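PDB 3SGH: SusD homolog from Bacteroides thetaiotaomicron, which probably binds glycans at the cell surface as an outer-membrane lipoprotein of the SusD family, helping to hand them to a partner transporter. Local coordinates for residues P268-P273 against E353-S358; D264-A269 against L411-I416; S302-A307 against A417-P422; N260-P265 against I393-E398. One frame throughout, in Å; residues are numbered along the deposited sequence.

Contact 1: residues P268-P273 against E353-S358; sequences PAYFTP and EEFGVS
The CA atoms nearest each other across the contact are those of Ala269 and Phe355, 6.4 Å apart. Both segments come off helix ends. The short helix 267-270 stops at Tyr270, and Phe271 is the first residue to leave helical geometry. Helix 340-354 ends in a Schellman motif, in which Gly356 takes a positive phi and its N bonds back to Glu353 O at 3.1 Å. No hydrogen bond joins the two segments. The side chains meet through an edge-to-face aromatic pair. The edge of Tyr270 points at the face of Phe355, with centroids 4.8 Å apart and planes at 58°. CE1 of Tyr270 sits over the middle of the Phe355 ring, 3.8 Å from CZ of Phe355. With CG of Phe355 anti to its carbonyl carbon (chi1 -81°), the ring is carried out toward helix 267-270. CB of Ala269 packs at 3.9 Å on Phe355 CD2 and also reaches CG2 of Val357. Without the Phe355 ring, as with an alanine here, the Tyr270 edge would probably lose its aromatic face and a gap would open beside Ala269. Tyr270 OH bonds to Ile416 O, and its ring also stacks with Tyr419, so the tyrosine is fixed from outside this pair. The join between the two helix ends is therefore apolar and aromatic, with no hydrogen bond across it.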
loop_
_atom_site.group_PDB
_atom_site.type_symbol
_atom_site.label_atom_id
_atom_site.label_comp_id
_atom_site.label_asym_id
_atom_site.label_seq_id
_atom_site.Cartn_x
_atom_site.Cartn_y
_atom_site.Cartn_z
ATOM N N PRO A 268 1.105 0.013 -21.257
ATOM C CA PRO A 268 0.759 -1.333 -21.719
ATOM C C PRO A 268 1.162 -2.460 -20.783
ATOM O O PRO A 268 0.608 -3.580 -20.901
ATOM C CB PRO A 268 1.491 -1.470 -23.063
ATOM C CG PRO A 268 2.547 -0.434 -23.049
ATOM C CD PRO A 268 1.939 0.713 -22.238
ATOM N N ALA A 269 2.083 -2.179 -19.845
ATOM C CA ALA A 269 2.465 -3.169 -18.829
ATOM C C ALA A 269 1.519 -3.145 -17.602
ATOM O O ALA A 269 1.490 -4.085 -16.799
ATOM C CB ALA A 269 3.865 -2.934 -18.420
ATOM N N TYR A 270 0.779 -2.057 -17.465
ATOM C CA TYR A 270 -0.084 -1.799 -16.298
ATOM C C TYR A 270 -1.571 -2.049 -16.550
ATOM O O TYR A 270 -2.267 -2.487 -15.635
ATOM C CB TYR A 270 0.074 -0.345 -15.865
ATOM C CG TYR A 270 1.287 -0.007 -15.003
ATOM C CD1 TYR A 270 2.458 -0.734 -15.060
ATOM C CD2 TYR A 270 1.265 1.113 -14.151
ATOM C CE1 TYR A 270 3.538 -0.389 -14.269
ATOM C CE2 TYR A 270 2.345 1.465 -13.390
ATOM C CZ TYR A 270 3.481 0.719 -13.444
ATOM O OH TYR A 270 4.533 1.078 -12.647
ATOM N N PHE A 271 -2.016 -1.767 -17.776
ATOM C CA PHE A 271 -3.445 -1.698 -18.112
ATOM C C PHE A 271 -3.727 -2.330 -19.493
ATOM O O PHE A 271 -2.823 -2.435 -20.343
ATOM C CB PHE A 271 -3.900 -0.236 -18.216
ATOM C CG PHE A 271 -3.465 0.653 -17.093
ATOM C CD1 PHE A 271 -3.837 0.370 -15.797
ATOM C CD2 PHE A 271 -2.719 1.799 -17.348
ATOM C CE1 PHE A 271 -3.441 1.202 -14.772
ATOM C CE2 PHE A 271 -2.298 2.647 -16.300
ATOM C CZ PHE A 271 -2.655 2.345 -15.039
ATOM N N THR A 272 -4.996 -2.654 -19.750
ATOM C CA THR A 272 -5.470 -2.951 -21.097
ATOM C C THR A 272 -6.154 -1.721 -21.653
ATOM O O THR A 272 -6.752 -0.963 -20.882
ATOM C CB THR A 272 -6.462 -4.115 -21.098
ATOM O OG1 THR A 272 -7.611 -3.781 -20.293
ATOM C CG2 THR A 272 -5.799 -5.344 -20.563
ATOM N N PRO A 273 -6.072 -1.510 -22.963
ATOM C CA PRO A 273 -6.837 -0.460 -23.633
ATOM C C PRO A 273 -8.336 -0.698 -23.445
ATOM O O PRO A 273 -8.776 -1.857 -23.413
ATOM C CB PRO A 273 -6.474 -0.666 -25.117
ATOM C CG PRO A 273 -5.092 -1.152 -25.053
ATOM C CD PRO A 273 -5.069 -2.093 -23.873
ATOM N N GLU A 353 12.513 -1.328 -15.507
ATOM C CA GLU A 353 13.134 -2.625 -15.560
ATOM C C GLU A 353 12.237 -3.731 -14.990
ATOM O O GLU A 353 12.126 -4.807 -15.571
ATOM C CB GLU A 353 14.498 -2.623 -14.838
ATOM C CG GLU A 353 15.245 -3.923 -15.091
ATOM C CD GLU A 353 16.599 -3.972 -14.404
ATOM O OE1 GLU A 353 16.905 -3.022 -13.634
ATOM O OE2 GLU A 353 17.324 -4.978 -14.628
ATOM N N GLU A 354 11.642 -3.476 -13.833
ATOM C CA GLU A 354 10.767 -4.432 -13.178
ATOM C C GLU A 354 9.676 -4.947 -14.118
ATOM O O GLU A 354 9.315 -6.139 -14.064
ATOM C CB GLU A 354 10.087 -3.752 -11.992
ATOM C CG GLU A 354 9.282 -4.649 -11.088
ATOM C CD GLU A 354 10.168 -5.495 -10.182
ATOM O OE1 GLU A 354 11.164 -4.952 -9.630
ATOM O OE2 GLU A 354 9.839 -6.685 -9.992
ATOM N N PHE A 355 9.123 -4.040 -14.919
ATOM C CA PHE A 355 8.027 -4.364 -15.831
ATOM C C PHE A 355 8.479 -4.632 -17.266
ATOM O O PHE A 355 7.635 -4.812 -18.129
ATOM C CB PHE A 355 6.995 -3.247 -15.804
ATOM C CG PHE A 355 6.062 -3.345 -14.625
ATOM C CD1 PHE A 355 6.423 -2.841 -13.376
ATOM C CD2 PHE A 355 4.840 -3.987 -14.751
ATOM C CE1 PHE A 355 5.571 -2.961 -12.293
ATOM C CE2 PHE A 355 3.980 -4.115 -13.650
ATOM C CZ PHE A 355 4.350 -3.610 -12.418
ATOM N N GLY A 356 9.777 -4.634 -17.523
ATOM C CA GLY A 356 10.300 -4.977 -18.860
ATOM C C GLY A 356 10.037 -3.930 -19.926
ATOM O O GLY A 356 9.909 -4.244 -21.130
ATOM N N VAL A 357 9.962 -2.688 -19.473
ATOM C CA VAL A 357 9.667 -1.555 -20.316
ATOM C C VAL A 357 10.964 -0.814 -20.642
ATOM O O VAL A 357 11.829 -0.633 -19.782
ATOM C CB VAL A 357 8.633 -0.667 -19.595
ATOM C CG1 VAL A 357 8.349 0.571 -20.368
ATOM C CG2 VAL A 357 7.352 -1.526 -19.360
ATOM N N SER A 358 11.091 -0.418 -21.894
ATOM C CA SER A 358 12.233 0.338 -22.368
ATOM C C SER A 358 11.930 1.819 -22.385
ATOM O O SER A 358 10.775 2.230 -22.306
ATOM C CB SER A 358 12.550 -0.094 -23.805
ATOM O OG SER A 358 13.166 -1.357 -23.727
#

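Contact 2: residues D264-A269 against L411-I416; sequences DPRRPA and LTQKWI
Arg266 meets Gln413 and Ile416 through its guanidinium, which is used both at the edge and on a face. At the edge, NH2 of Arg266 donates to OE1 of Gln413 at 3.2 Å with an N-H...O angle of 172°. The donor lies on a lone pair in the carbonyl plane, and the guanidinium and amide planes are only 10° apart. CG2 of Ile416 sits over the centre of one guanidinium face, 3.5 Å from CZ of Arg266. Water 1 accepts from Arg266 NH1 and donates to both O and OE1 of Gln413. The contact ties the turn before helix 267-270 to helix 403-417, in the alpha-alpha superhelix of this SusD-like protein. Asp264 holds the arginine side-on: its OD1 accepts from Arg266 NE at 2.9 Å and its OD2 from Arg266 NH2 at 2.9 Å, both on syn lone pairs. The anti lone pair of OD1 takes Arg266 N, a capping bond that leads into the helix. CG of Asp264 lies anti to the backbone N (chi1 -162°), which lets one carboxylate serve both the turn and the guanidinium. A leucine in place of Arg266 would probably leave the buried Asp264 carboxylate without its counter-charge and Gln413 OE1 without this donor. Further out, Ser351 OG bonds to Arg266 NH1, and Tyr363 OH to Gln413 NE2.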
loop_
_atom_site.group_PDB
_atom_site.type_symbol
_atom_site.label_atom_id
_atom_site.label_comp_id
_atom_site.label_asym_id
_atom_site.label_seq_id
_atom_site.Cartn_x
_atom_site.Cartn_y
_atom_site.Cartn_z
ATOM N N ASP A 264 3.253 7.691 -20.798
ATOM C CA ASP A 264 4.106 6.799 -20.005
ATOM C C ASP A 264 4.196 5.430 -20.650
ATOM O O ASP A 264 3.171 4.760 -20.832
ATOM C CB ASP A 264 3.557 6.694 -18.567
ATOM C CG ASP A 264 4.567 6.169 -17.572
ATOM O OD1 ASP A 264 5.183 5.081 -17.804
ATOM O OD2 ASP A 264 4.752 6.821 -16.514
ATOM N N PRO A 265 5.413 4.994 -20.958
ATOM C CA PRO A 265 5.545 3.709 -21.637
ATOM C C PRO A 265 5.206 2.504 -20.793
ATOM O O PRO A 265 5.118 1.399 -21.320
ATOM C CB PRO A 265 7.017 3.651 -22.054
ATOM C CG PRO A 265 7.678 4.814 -21.521
ATOM C CD PRO A 265 6.696 5.715 -20.841
ATOM N N ARG A 266 5.028 2.700 -19.490
ATOM C CA ARG A 266 4.542 1.599 -18.662
ATOM C C ARG A 266 3.065 1.297 -18.841
ATOM O O ARG A 266 2.614 0.278 -18.336
ATOM C CB ARG A 266 4.855 1.884 -17.196
ATOM C CG ARG A 266 6.352 1.774 -16.924
ATOM C CD ARG A 266 6.668 2.350 -15.520
ATOM N NE ARG A 266 6.514 3.791 -15.560
ATOM C CZ ARG A 266 7.003 4.619 -14.638
ATOM N NH1 ARG A 266 7.631 4.146 -13.544
ATOM N NH2 ARG A 266 6.856 5.916 -14.811
ATOM N N ARG A 267 2.299 2.168 -19.512
ATOM C CA ARG A 267 0.869 1.934 -19.680
ATOM C C ARG A 267 0.498 0.511 -20.154
ATOM O O ARG A 267 -0.323 -0.138 -19.495
ATOM C CB ARG A 267 0.216 3.013 -20.537
ATOM C CG ARG A 267 0.076 4.387 -19.800
ATOM C CD ARG A 267 -0.433 5.471 -20.753
ATOM N NE ARG A 267 0.527 5.680 -21.829
ATOM C CZ ARG A 267 0.314 6.431 -22.892
ATOM N NH1 ARG A 267 -0.864 7.041 -23.056
ATOM N NH2 ARG A 267 1.254 6.544 -23.821
ATOM N N PRO A 268 1.105 0.013 -21.257
ATOM C CA PRO A 268 0.759 -1.333 -21.719
ATOM C C PRO A 268 1.162 -2.460 -20.783
ATOM O O PRO A 268 0.608 -3.580 -20.901
ATOM C CB PRO A 268 1.491 -1.470 -23.063
ATOM C CG PRO A 268 2.547 -0.434 -23.049
ATOM C CD PRO A 268 1.939 0.713 -22.238
ATOM N N ALA A 269 2.083 -2.179 -19.845
ATOM C CA ALA A 269 2.465 -3.169 -18.829
ATOM C C ALA A 269 1.519 -3.145 -17.602
ATOM O O ALA A 269 1.490 -4.085 -16.799
ATOM C CB ALA A 269 3.865 -2.934 -18.420
ATOM N N LEU A 411 7.409 11.604 -4.962
ATOM C CA LEU A 411 6.254 10.815 -4.580
ATOM C C LEU A 411 5.300 10.470 -5.717
ATOM O O LEU A 411 4.665 9.405 -5.690
ATOM C CB LEU A 411 5.502 11.499 -3.434
ATOM C CG LEU A 411 6.366 11.619 -2.202
ATOM C CD1 LEU A 411 5.531 12.227 -1.069
ATOM C CD2 LEU A 411 6.938 10.267 -1.810
ATOM N N THR A 412 5.211 11.313 -6.732
ATOM C CA THR A 412 4.431 10.960 -7.934
ATOM C C THR A 412 5.041 9.774 -8.702
ATOM O O THR A 412 4.317 8.820 -9.068
ATOM C CB THR A 412 4.223 12.187 -8.851
ATOM O OG1 THR A 412 3.561 13.206 -8.094
ATOM C CG2 THR A 412 3.344 11.830 -10.084
ATOM N N GLN A 413 6.339 9.828 -9.022
ATOM C CA GLN A 413 6.992 8.685 -9.690
ATOM C C GLN A 413 7.015 7.451 -8.766
ATOM O O GLN A 413 6.870 6.330 -9.219
ATOM C CB GLN A 413 8.383 9.035 -10.203
ATOM C CG GLN A 413 8.341 9.982 -11.367
ATOM C CD GLN A 413 7.730 9.337 -12.621
ATOM O OE1 GLN A 413 7.871 8.165 -12.823
ATOM N NE2 GLN A 413 7.028 10.116 -13.425
ATOM N N LYS A 414 7.164 7.666 -7.467
ATOM C CA LYS A 414 7.102 6.525 -6.549
ATOM C C LYS A 414 5.745 5.830 -6.649
ATOM O O LYS A 414 5.639 4.580 -6.641
ATOM C CB LYS A 414 7.349 6.971 -5.121
ATOM C CG LYS A 414 7.212 5.866 -4.081
ATOM C CD LYS A 414 7.285 6.504 -2.671
ATOM C CE LYS A 414 7.034 5.562 -1.545
ATOM N NZ LYS A 414 6.903 6.281 -0.252
ATOM N N TRP A 415 4.693 6.656 -6.693
ATOM C CA TRP A 415 3.320 6.172 -6.743
ATOM C C TRP A 415 3.043 5.418 -8.040
ATOM O O TRP A 415 2.446 4.335 -8.013
ATOM C CB TRP A 415 2.390 7.351 -6.548
ATOM C CG TRP A 415 0.967 7.089 -6.882
ATOM C CD1 TRP A 415 0.101 6.258 -6.229
ATOM C CD2 TRP A 415 0.225 7.743 -7.901
ATOM N NE1 TRP A 415 -1.152 6.372 -6.791
ATOM C CE2 TRP A 415 -1.084 7.256 -7.845
ATOM C CE3 TRP A 415 0.549 8.685 -8.880
ATOM C CZ2 TRP A 415 -2.060 7.686 -8.724
ATOM C CZ3 TRP A 415 -0.442 9.135 -9.710
ATOM C CH2 TRP A 415 -1.710 8.640 -9.636
ATOM N N ILE A 416 3.596 5.910 -9.151
ATOM C CA ILE A 416 3.438 5.226 -10.425
ATOM C C ILE A 416 4.190 3.903 -10.397
ATOM O O ILE A 416 3.674 2.881 -10.828
ATOM C CB ILE A 416 3.959 6.079 -11.604
ATOM C CG1 ILE A 416 3.040 7.260 -11.768
ATOM C CG2 ILE A 416 3.979 5.268 -12.925
ATOM C CD1 ILE A 416 3.616 8.368 -12.761
HETATM O O HOH W 1 8.498 5.924 -11.445
#

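Contact 3: residues S302-A307 against A417-P422; sequences SKLFIA and ACYPDP
Leu304 and Tyr419 meet at a phenol oxygen rather than through broad apolar packing. CD2 of Leu304 lies 3.4 Å from OH of Tyr419, at the edge of the ring and near its plane. The same methyl is 4.4 Å from Tyr419 CZ, so the leucine touches the ring mainly at its hydroxyl end. The two segments share no direct hydrogen bond. Water 2 joins them instead: it accepts from Ile306 N at 2.9 Å and donates to OH of Tyr419 at 3.1 Å. The hydroxyl also hydrogen-bonds to Tyr270 O, which takes Phe305 N as well, so the tyrosine end and the loop of Phe305 are gathered at one point. CG of Tyr419 is anti to the backbone N (chi1 165°), and this extends the ring toward residues 302-307.

Both segments lie mainly in loops. Residues 302-307 run between helix 267-270 and strand 314-317, and residues 418-422 link helix 403-417 to helix 424-432. Cys418, just past helix 403-417, centres an inverse gamma turn. The peptide bond between Tyr419 and Pro420 is cis, and CD of Pro420 lies over one face of the Tyr419 ring, offset toward its rim. Asp421 then caps the start of helix 424-432 through its OD1. Within 302-307, Ala307 N bonds to Leu304 O at 3.0 Å and closes a turn around the Ile306 N that faces the water. Tyr240 of helix 239-245 packs on Leu304, Ile306 and Pro420.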
loop_
_atom_site.group_PDB
_atom_site.type_symbol
_atom_site.label_atom_id
_atom_site.label_comp_id
_atom_site.label_asym_id
_atom_site.label_seq_id
_atom_site.Cartn_x
_atom_site.Cartn_y
_atom_site.Cartn_z
ATOM N N SER A 302 -10.501 0.329 -19.151
ATOM C CA SER A 302 -9.209 -0.309 -18.920
ATOM C C SER A 302 -9.185 -1.208 -17.678
ATOM O O SER A 302 -9.606 -0.788 -16.580
ATOM C CB SER A 302 -8.107 0.714 -18.805
ATOM O OG SER A 302 -7.874 1.319 -20.059
ATOM N N LYS A 303 -8.657 -2.411 -17.874
ATOM C CA LYS A 303 -8.479 -3.372 -16.814
ATOM C C LYS A 303 -7.061 -3.319 -16.283
ATOM O O LYS A 303 -6.144 -2.790 -16.923
ATOM C CB LYS A 303 -8.761 -4.776 -17.315
ATOM C CG LYS A 303 -10.149 -4.960 -17.922
ATOM C CD LYS A 303 -10.425 -6.365 -18.447
ATOM C CE LYS A 303 -9.782 -6.568 -19.840
ATOM N NZ LYS A 303 -10.005 -7.929 -20.523
ATOM N N LEU A 304 -6.881 -3.864 -15.081
ATOM C CA LEU A 304 -5.542 -4.068 -14.542
ATOM C C LEU A 304 -4.914 -5.211 -15.355
ATOM O O LEU A 304 -5.519 -6.290 -15.520
ATOM C CB LEU A 304 -5.634 -4.449 -13.051
ATOM C CG LEU A 304 -6.497 -3.567 -12.132
ATOM C CD1 LEU A 304 -6.494 -4.149 -10.726
ATOM C CD2 LEU A 304 -5.977 -2.128 -12.116
ATOM N N PHE A 305 -3.685 -4.978 -15.822
ATOM C CA PHE A 305 -2.961 -5.969 -16.603
ATOM C C PHE A 305 -2.845 -7.322 -15.866
ATOM O O PHE A 305 -2.967 -8.395 -16.461
ATOM C CB PHE A 305 -1.587 -5.470 -16.986
ATOM C CG PHE A 305 -0.869 -6.431 -17.906
ATOM C CD1 PHE A 305 -0.057 -7.426 -17.388
ATOM C CD2 PHE A 305 -1.102 -6.390 -19.277
ATOM C CE1 PHE A 305 0.541 -8.377 -18.237
ATOM C CE2 PHE A 305 -0.518 -7.298 -20.126
ATOM C CZ PHE A 305 0.329 -8.315 -19.609
ATOM N N ILE A 306 -2.606 -7.275 -14.569
ATOM C CA ILE A 306 -2.374 -8.506 -13.775
ATOM C C ILE A 306 -3.612 -9.406 -13.800
ATOM O O ILE A 306 -3.476 -10.612 -13.688
ATOM C CB ILE A 306 -1.963 -8.175 -12.309
ATOM C CG1 ILE A 306 -1.362 -9.408 -11.596
ATOM C CG2 ILE A 306 -3.157 -7.561 -11.550
ATOM C CD1 ILE A 306 -0.719 -9.016 -10.213
ATOM N N ALA A 307 -4.798 -8.832 -14.035
ATOM C CA ALA A 307 -6.052 -9.591 -14.182
ATOM C C ALA A 307 -6.128 -10.387 -15.489
ATOM O O ALA A 307 -6.990 -11.296 -15.580
ATOM C CB ALA A 307 -7.314 -8.672 -14.087
ATOM N N ALA A 417 5.376 3.907 -9.790
ATOM C CA ALA A 417 6.238 2.722 -9.734
ATOM C C ALA A 417 5.652 1.590 -8.856
ATOM O O ALA A 417 5.746 0.404 -9.223
ATOM C CB ALA A 417 7.637 3.069 -9.243
ATOM N N CYS A 418 5.102 1.950 -7.685
ATOM C CA CYS A 418 4.626 0.952 -6.732
ATOM C C CYS A 418 3.214 0.601 -7.127
ATOM O O CYS A 418 2.268 1.159 -6.599
ATOM C CB CYS A 418 4.707 1.503 -5.319
ATOM S SG CYS A 418 6.474 1.817 -4.831
ATOM N N TYR A 419 3.082 -0.294 -8.111
ATOM C CA TYR A 419 1.799 -0.608 -8.719
ATOM C C TYR A 419 1.691 -2.094 -9.006
ATOM O O TYR A 419 2.665 -2.704 -9.541
ATOM C CB TYR A 419 1.585 0.171 -10.051
ATOM C CG TYR A 419 0.455 -0.378 -10.898
ATOM C CD1 TYR A 419 -0.862 0.053 -10.698
ATOM C CD2 TYR A 419 0.692 -1.323 -11.903
ATOM C CE1 TYR A 419 -1.892 -0.461 -11.401
ATOM C CE2 TYR A 419 -0.358 -1.853 -12.622
ATOM C CZ TYR A 419 -1.633 -1.404 -12.374
ATOM O OH TYR A 419 -2.670 -1.912 -13.068
ATOM N N PRO A 420 0.508 -2.694 -8.708
ATOM C CA PRO A 420 -0.603 -2.207 -7.909
ATOM C C PRO A 420 -0.285 -2.326 -6.415
ATOM O O PRO A 420 0.170 -3.377 -5.978
ATOM C CB PRO A 420 -1.776 -3.155 -8.279
ATOM C CG PRO A 420 -1.175 -4.247 -9.057
ATOM C CD PRO A 420 0.275 -4.074 -9.168
ATOM N N ASP A 421 -0.458 -1.238 -5.671
ATOM C CA ASP A 421 -0.142 -1.213 -4.241
ATOM C C ASP A 421 -1.344 -0.533 -3.587
ATOM O O ASP A 421 -1.639 0.614 -3.909
ATOM C CB ASP A 421 1.121 -0.427 -3.988
ATOM C CG ASP A 421 1.520 -0.409 -2.512
ATOM O OD1 ASP A 421 0.660 -0.134 -1.641
ATOM O OD2 ASP A 421 2.707 -0.659 -2.270
ATOM N N PRO A 422 -2.051 -1.232 -2.706
ATOM C CA PRO A 422 -3.316 -0.691 -2.185
ATOM C C PRO A 422 -3.182 0.495 -1.269
ATOM O O PRO A 422 -4.124 1.269 -1.145
ATOM C CB PRO A 422 -3.908 -1.849 -1.405
ATOM C CG PRO A 422 -2.771 -2.698 -1.009
ATOM C CD PRO A 422 -1.750 -2.571 -2.178
HETATM O O HOH W 2 -1.816 -4.868 -13.066
#

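Contact 4: residues N260-P265 against I393-E398; sequences NGYNDP and ITIKWE
Tyr262 joins Ile393 and Ile395 in a buried contact that combines one hydrogen bond with CH-pi packing. It links the end of helix 253-261 to the loop between helices 360-364 and 403-417. OH of Tyr262 donates to Ile393 O at 2.7 Å. The hydroxyl approaches from above the carbonyl plane, 41° out of it, and so does not lie on a lone pair. That carbonyl oxygen is itself at the ring edge, in the plane of the tyrosine. The hydroxyl also lies 3.3 Å from CG2 of Ile393. Ile395 covers one face of the same ring. Its CG1 stands 4.0 Å from the Tyr262 ring centroid and only 13° off the normal, a CH-pi contact over the centre. The end of the chain runs back toward the root of the ring, where CD1 of Ile395 is 3.8 Å from Tyr262 CD1. CG of Tyr262 is anti to the carbonyl carbon (chi1 -69°), which sends the phenol away from its own helix end and across to the loop. Right after it, Asn263 has a positive phi, and its N bonds to Asn260 O at 3.1 Å in a Schellman motif that ends the helix. Around the ring, Tyr262 also touches Gln413 of helix 403-417 and Tyr363 of helix 360-364. Ile395 O accepts from Tyr344 OH of helix 340-354, so the loop is held between these helices.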
loop_
_atom_site.group_PDB
_atom_site.type_symbol
_atom_site.label_atom_id
_atom_site.label_comp_id
_atom_site.label_asym_id
_atom_site.label_seq_id
_atom_site.Cartn_x
_atom_site.Cartn_y
_atom_site.Cartn_z
ATOM N N ASN A 260 -1.292 8.943 -18.926
ATOM C CA ASN A 260 -1.645 9.418 -20.275
ATOM C C ASN A 260 -0.963 10.783 -20.554
ATOM O O ASN A 260 -0.398 10.999 -21.629
ATOM C CB ASN A 260 -3.155 9.539 -20.459
ATOM C CG ASN A 260 -3.836 8.214 -20.796
ATOM O OD1 ASN A 260 -3.211 7.291 -21.312
ATOM N ND2 ASN A 260 -5.149 8.153 -20.567
ATOM N N GLY A 261 -0.993 11.672 -19.562
ATOM C CA GLY A 261 -0.368 12.996 -19.689
ATOM C C GLY A 261 1.116 12.869 -19.943
ATOM O O GLY A 261 1.683 13.635 -20.725
ATOM N N TYR A 262 1.747 11.874 -19.292
ATOM C CA TYR A 262 3.187 11.599 -19.439
ATOM C C TYR A 262 3.579 10.707 -20.618
ATOM O O TYR A 262 4.778 10.406 -20.784
ATOM C CB TYR A 262 3.698 10.901 -18.177
ATOM C CG TYR A 262 3.750 11.725 -16.900
ATOM C CD1 TYR A 262 3.931 13.114 -16.934
ATOM C CD2 TYR A 262 3.695 11.111 -15.646
ATOM C CE1 TYR A 262 4.012 13.841 -15.762
ATOM C CE2 TYR A 262 3.800 11.821 -14.482
ATOM C CZ TYR A 262 3.972 13.182 -14.536
ATOM O OH TYR A 262 4.087 13.857 -13.356
ATOM N N ASN A 263 2.607 10.322 -21.449
ATOM C CA ASN A 263 2.799 9.314 -22.515
ATOM C C ASN A 263 3.624 8.157 -21.993
ATOM O O ASN A 263 4.538 7.686 -22.641
ATOM C CB ASN A 263 3.448 9.957 -23.755
ATOM C CG ASN A 263 2.565 11.024 -24.357
ATOM O OD1 ASN A 263 1.369 10.808 -24.502
ATOM N ND2 ASN A 263 3.145 12.166 -24.697
ATOM N N ASP A 264 3.253 7.691 -20.798
ATOM C CA ASP A 264 4.106 6.799 -20.005
ATOM C C ASP A 264 4.196 5.430 -20.650
ATOM O O ASP A 264 3.171 4.760 -20.832
ATOM C CB ASP A 264 3.557 6.694 -18.567
ATOM C CG ASP A 264 4.567 6.169 -17.572
ATOM O OD1 ASP A 264 5.183 5.081 -17.804
ATOM O OD2 ASP A 264 4.752 6.821 -16.514
ATOM N N PRO A 265 5.413 4.994 -20.958
ATOM C CA PRO A 265 5.545 3.709 -21.637
ATOM C C PRO A 265 5.206 2.504 -20.793
ATOM O O PRO A 265 5.118 1.399 -21.320
ATOM C CB PRO A 265 7.017 3.651 -22.054
ATOM C CG PRO A 265 7.678 4.814 -21.521
ATOM C CD PRO A 265 6.696 5.715 -20.841
ATOM N N ILE A 393 3.219 18.545 -12.158
ATOM C CA ILE A 393 4.601 18.105 -11.962
ATOM C C ILE A 393 5.134 17.370 -13.189
ATOM O O ILE A 393 4.503 16.454 -13.723
ATOM C CB ILE A 393 4.771 17.296 -10.625
ATOM C CG1 ILE A 393 6.190 17.395 -10.060
ATOM C CG2 ILE A 393 4.326 15.845 -10.778
ATOM C CD1 ILE A 393 6.608 18.847 -9.553
ATOM N N THR A 394 6.318 17.769 -13.640
ATOM C CA THR A 394 6.951 17.167 -14.787
ATOM C C THR A 394 7.944 16.104 -14.346
ATOM O O THR A 394 8.278 16.005 -13.174
ATOM C CB THR A 394 7.681 18.264 -15.628
ATOM O OG1 THR A 394 8.617 18.956 -14.793
ATOM C CG2 THR A 394 6.663 19.249 -16.207
ATOM N N ILE A 395 8.443 15.314 -15.291
ATOM C CA ILE A 395 9.281 14.164 -14.962
ATOM C C ILE A 395 10.747 14.468 -14.706
ATOM O O ILE A 395 11.318 14.034 -13.694
ATOM C CB ILE A 395 9.222 13.122 -16.097
ATOM C CG1 ILE A 395 7.762 12.645 -16.354
ATOM C CG2 ILE A 395 10.188 11.904 -15.799
ATOM C CD1 ILE A 395 7.542 12.157 -17.781
ATOM N N LYS A 396 11.370 15.215 -15.624
ATOM C CA LYS A 396 12.811 15.500 -15.525
ATOM C C LYS A 396 13.148 16.161 -14.204
ATOM O O LYS A 396 12.500 17.131 -13.799
ATOM C CB LYS A 396 13.285 16.414 -16.664
ATOM C CG LYS A 396 14.801 16.725 -16.687
ATOM C CD LYS A 396 15.048 18.182 -17.090
ATOM C CE LYS A 396 16.412 18.405 -17.747
ATOM N NZ LYS A 396 17.565 17.805 -16.994
ATOM N N TRP A 397 14.168 15.641 -13.548
ATOM C CA TRP A 397 14.664 16.199 -12.305
ATOM C C TRP A 397 15.202 17.613 -12.520
ATOM O O TRP A 397 15.922 17.872 -13.490
ATOM C CB TRP A 397 15.757 15.345 -11.697
ATOM C CG TRP A 397 16.073 15.818 -10.323
ATOM C CD1 TRP A 397 17.077 16.661 -9.951
ATOM C CD2 TRP A 397 15.331 15.531 -9.141
ATOM N NE1 TRP A 397 17.012 16.896 -8.604
ATOM C CE2 TRP A 397 15.946 16.207 -8.087
ATOM C CE3 TRP A 397 14.211 14.744 -8.869
ATOM C CZ2 TRP A 397 15.471 16.136 -6.798
ATOM C CZ3 TRP A 397 13.752 14.675 -7.595
ATOM C CH2 TRP A 397 14.371 15.362 -6.574
ATOM N N GLU A 398 14.802 18.500 -11.616
ATOM C CA GLU A 398 15.221 19.890 -11.629
ATOM C C GLU A 398 15.905 20.226 -10.303
ATOM O O GLU A 398 15.249 20.292 -9.274
ATOM C CB GLU A 398 14.001 20.776 -11.843
ATOM C CG GLU A 398 13.178 20.393 -13.075
ATOM C CD GLU A 398 12.126 21.411 -13.434
ATOM O OE1 GLU A 398 11.337 21.775 -12.534
ATOM O OE2 GLU A 398 12.073 21.816 -14.622
#

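How the contacts relate
Contacts 2, 3 and 4 are buried, while contact 1 is only partly so. Contacts 1, 2 and 4 follow one run of chain, from the end of helix 253-261 through helix 267-270: contacts 2 and 4 share Asp264 and Pro265, and contacts 1 and 2 share Pro268 and Ala269. Contacts 2 and 3 use successive parts of the chain at helix 403-417 and the loop after it. The chemistry differs from contact to contact. Contact 1 is aromatic and apolar. Contact 2 is polar, a guanidinium held by its own segment's carboxylate and bonded to a glutamine. Contact 3 is water-bridged, and contact 4 mixes a phenol bond with aliphatic packing. Tyr270 connects contact 1 to both contacts 2 and 3.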